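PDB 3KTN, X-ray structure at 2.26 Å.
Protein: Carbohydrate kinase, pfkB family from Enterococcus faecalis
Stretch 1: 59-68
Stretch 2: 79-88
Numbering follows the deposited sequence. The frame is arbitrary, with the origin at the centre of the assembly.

Stretch 1, residues 59-68: ANRLGEAGKA
Stretch 2 (79-88) WVGEKGDHIG

Residues 59-68 begin in a loop and turn into a helix at R61, which runs on past A68. Helical phi/psi values lie near -65/-37. Residues 80-82 form a strand (G81 -95/170, E82 -96/138), and 83-87 is loop. K83 is still extended at -176/152; the chain turns at G84 and D85 (-143/-21). The two stretches belong to one chain and bury 397 Å² between them, both sides summed.

The register is set by three CA pairs: A59 to E82 at 5.3 Å, G63 to I87 at 7.8 Å, and K67 to V80 at 7.7 Å. The second stretch passes K67 at V80, and A59 to E82 is the shortest of these separations. The strand runs nearly antiparallel to the helix axis; the chain then turns back, bringing I87 beside G63.

A59 (phi/psi -85/71) covers the most surface. Its CB points toward the strand and lies 3.7 Å from E82 CD. E82 has chi1 m and chi2 t, so its extended chain lays the carboxylate carbon against the methyl. The contact is van der Waals packing. E64 is less well matched to E82: its OE2 is 4.4 Å from E82 OE2, and two like charges gain nothing from being close. The CB of E64 points away, but its m, m rotamer brings the end nearer. Water 1 links the backbones, accepting from A59 N at 2.8 Å and donating to G84 O at 2.7 Å. G84 has phi/psi 64/-160, and its positive phi favours glycine.

I87 (phi/psi -127/136; chi1 m, chi2 t) is the buried apolar contact. Its CD1 lies 3.9 Å from L62 CG and 4.2 Å from G63 CA. L62 is t, p. CD1 also lies near the G63 backbone, which carries no side chain.

N60 (phi/psi -146/177; chi1 p, chi2 35°) is the N-cap. Its OD1 accepts from G63 N at 2.8 Å and, weakly, from L62 N at 2.9 Å, satisfying amides at the helix start. The other end of the same amide faces the second stretch: ND2 donates to D85 O at 3.3 Å, a weak bond at 127°. Helix bonding follows, with E64 N to N60 O at 2.9 Å and K67 N to G63 O at 3.0 Å.

K67 (m, t, m, t) closes the far end. Its CD packs 3.9 Å from CG1 of V80 (phi/psi -95/111, chi1 t), apolar carbon against apolar carbon. Its NZ donates to waters 2 and 3, each 3.0 Å away. Water 2 donates to V80 O at 2.8 Å; water 3 does so weakly at 3.3 Å. The ammonium therefore reaches the strand carbonyl through water.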

# COMPACT_ATOMS: atom_id res chain seq x y z
N ALA A 59 2.71 21.02 21.30
CA ALA A 59 1.89 21.88 20.48
C ALA A 59 2.48 21.95 19.08
O ALA A 59 3.07 22.96 18.68
CB ALA A 59 1.80 23.30 21.09
N ASN A 60 2.37 20.85 18.35
CA ASN A 60 2.85 20.79 16.97
C ASN A 60 1.90 19.85 16.21
O ASN A 60 0.98 19.29 16.81
CB ASN A 60 4.32 20.34 16.89
CG ASN A 60 4.55 18.94 17.42
OD1 ASN A 60 3.71 18.06 17.28
ND2 ASN A 60 5.72 18.73 18.01
N ARG A 61 2.12 19.70 14.92
CA ARG A 61 1.23 18.87 14.11
C ARG A 61 1.14 17.42 14.57
O ARG A 61 0.08 16.79 14.43
CB ARG A 61 1.66 18.95 12.64
CG ARG A 61 1.52 20.38 12.06
CD ARG A 61 2.29 20.53 10.77
NE ARG A 61 1.74 19.72 9.69
CZ ARG A 61 0.69 20.07 8.96
NH1 ARG A 61 0.08 21.23 9.18
NH2 ARG A 61 0.24 19.26 8.00
N LEU A 62 2.22 16.89 15.12
CA LEU A 62 2.21 15.51 15.60
C LEU A 62 1.34 15.44 16.85
O LEU A 62 0.54 14.50 17.01
CB LEU A 62 3.64 15.06 15.92
CG LEU A 62 3.79 13.58 16.27
CD1 LEU A 62 3.43 12.71 15.07
CD2 LEU A 62 5.24 13.32 16.69
N GLY A 63 1.47 16.43 17.72
CA GLY A 63 0.66 16.46 18.92
C GLY A 63 -0.80 16.62 18.55
O GLY A 63 -1.68 16.01 19.17
N GLU A 64 -1.08 17.43 17.53
CA GLU A 64 -2.46 17.64 17.07
C GLU A 64 -3.04 16.35 16.49
O GLU A 64 -4.23 16.05 16.67
CB GLU A 64 -2.51 18.76 16.02
CG GLU A 64 -2.31 20.17 16.58
CD GLU A 64 -3.36 20.52 17.63
OE1 GLU A 64 -4.57 20.48 17.31
OE2 GLU A 64 -2.98 20.83 18.77
N ALA A 65 -2.22 15.59 15.78
CA ALA A 65 -2.67 14.33 15.20
C ALA A 65 -2.95 13.38 16.35
O ALA A 65 -3.85 12.54 16.27
CB ALA A 65 -1.61 13.75 14.26
N GLY A 66 -2.18 13.52 17.43
CA GLY A 66 -2.38 12.67 18.59
C GLY A 66 -3.73 12.92 19.25
O GLY A 66 -4.43 11.98 19.61
N LYS A 67 -4.09 14.18 19.41
CA LYS A 67 -5.38 14.51 20.01
C LYS A 67 -6.52 14.05 19.11
O LYS A 67 -7.56 13.61 19.61
CB LYS A 67 -5.50 16.01 20.27
CG LYS A 67 -4.51 16.53 21.30
CD LYS A 67 -5.07 17.71 22.05
CE LYS A 67 -5.29 18.91 21.16
NZ LYS A 67 -5.84 20.05 21.97
N ALA A 68 -6.34 14.15 17.80
CA ALA A 68 -7.35 13.73 16.84
C ALA A 68 -7.59 12.22 17.01
O ALA A 68 -8.73 11.76 16.93
CB ALA A 68 -6.89 14.03 15.40
N TRP A 79 -8.70 17.41 28.68
CA TRP A 79 -7.63 17.55 29.66
C TRP A 79 -6.24 17.21 29.15
O TRP A 79 -5.34 16.93 29.93
CB TRP A 79 -7.96 16.74 30.92
CG TRP A 79 -9.23 17.21 31.57
CD1 TRP A 79 -9.69 18.49 31.63
CD2 TRP A 79 -10.20 16.40 32.25
NE1 TRP A 79 -10.89 18.53 32.30
CE2 TRP A 79 -11.23 17.27 32.69
CE3 TRP A 79 -10.30 15.03 32.53
CZ2 TRP A 79 -12.35 16.81 33.40
CZ3 TRP A 79 -11.41 14.57 33.23
CH2 TRP A 79 -12.42 15.46 33.65
N VAL A 80 -6.07 17.22 27.83
CA VAL A 80 -4.76 16.97 27.23
C VAL A 80 -4.16 18.35 27.01
O VAL A 80 -4.65 19.10 26.17
CB VAL A 80 -4.87 16.26 25.86
CG1 VAL A 80 -3.49 16.11 25.25
CG2 VAL A 80 -5.53 14.89 26.02
N GLY A 81 -3.12 18.69 27.76
CA GLY A 81 -2.51 20.01 27.63
C GLY A 81 -1.32 20.03 26.69
O GLY A 81 -0.85 18.98 26.26
N GLU A 82 -0.84 21.23 26.37
CA GLU A 82 0.30 21.37 25.48
C GLU A 82 1.57 21.53 26.30
O GLU A 82 1.58 22.23 27.30
CB GLU A 82 0.14 22.60 24.58
CG GLU A 82 -1.21 22.71 23.90
CD GLU A 82 -1.29 23.89 22.95
OE1 GLU A 82 -0.77 24.98 23.28
OE2 GLU A 82 -1.88 23.72 21.86
N LYS A 83 2.64 20.87 25.88
CA LYS A 83 3.90 20.94 26.59
C LYS A 83 4.96 20.16 25.82
O LYS A 83 4.64 19.22 25.09
CB LYS A 83 3.73 20.32 27.98
CG LYS A 83 4.99 20.30 28.83
CD LYS A 83 4.90 21.29 29.98
CE LYS A 83 6.16 21.25 30.84
NZ LYS A 83 6.09 22.21 31.98
N GLY A 84 6.21 20.57 25.97
CA GLY A 84 7.30 19.89 25.30
C GLY A 84 7.26 19.94 23.79
O GLY A 84 6.59 20.78 23.20
N ASP A 85 7.98 19.01 23.17
CA ASP A 85 8.06 18.94 21.71
C ASP A 85 8.10 17.51 21.21
O ASP A 85 7.76 17.23 20.05
CB ASP A 85 9.34 19.64 21.25
CG ASP A 85 9.45 21.06 21.75
OD1 ASP A 85 8.70 21.92 21.24
OD2 ASP A 85 10.27 21.30 22.65
N HIS A 86 8.49 16.60 22.08
CA HIS A 86 8.66 15.20 21.74
C HIS A 86 7.57 14.25 22.26
O HIS A 86 6.91 14.52 23.26
CB HIS A 86 10.03 14.78 22.28
CG HIS A 86 10.42 13.36 21.99
ND1 HIS A 86 10.87 12.95 20.75
CD2 HIS A 86 10.48 12.27 22.79
CE1 HIS A 86 11.20 11.67 20.81
NE2 HIS A 86 10.98 11.24 22.04
N ILE A 87 7.39 13.14 21.55
CA ILE A 87 6.44 12.12 21.97
C ILE A 87 7.21 10.80 22.00
O ILE A 87 8.01 10.53 21.10
CB ILE A 87 5.24 11.99 21.00
CG1 ILE A 87 4.45 13.31 20.96
CG2 ILE A 87 4.32 10.86 21.45
CD1 ILE A 87 3.20 13.26 20.09
N GLY A 88 7.01 10.01 23.05
CA GLY A 88 7.71 8.74 23.15
C GLY A 88 7.24 7.81 22.04
O GLY A 88 6.14 8.00 21.51
O HOH W 1 4.29 22.20 23.23
O HOH W 2 -3.70 20.56 23.95
O HOH W 3 -7.44 19.92 24.55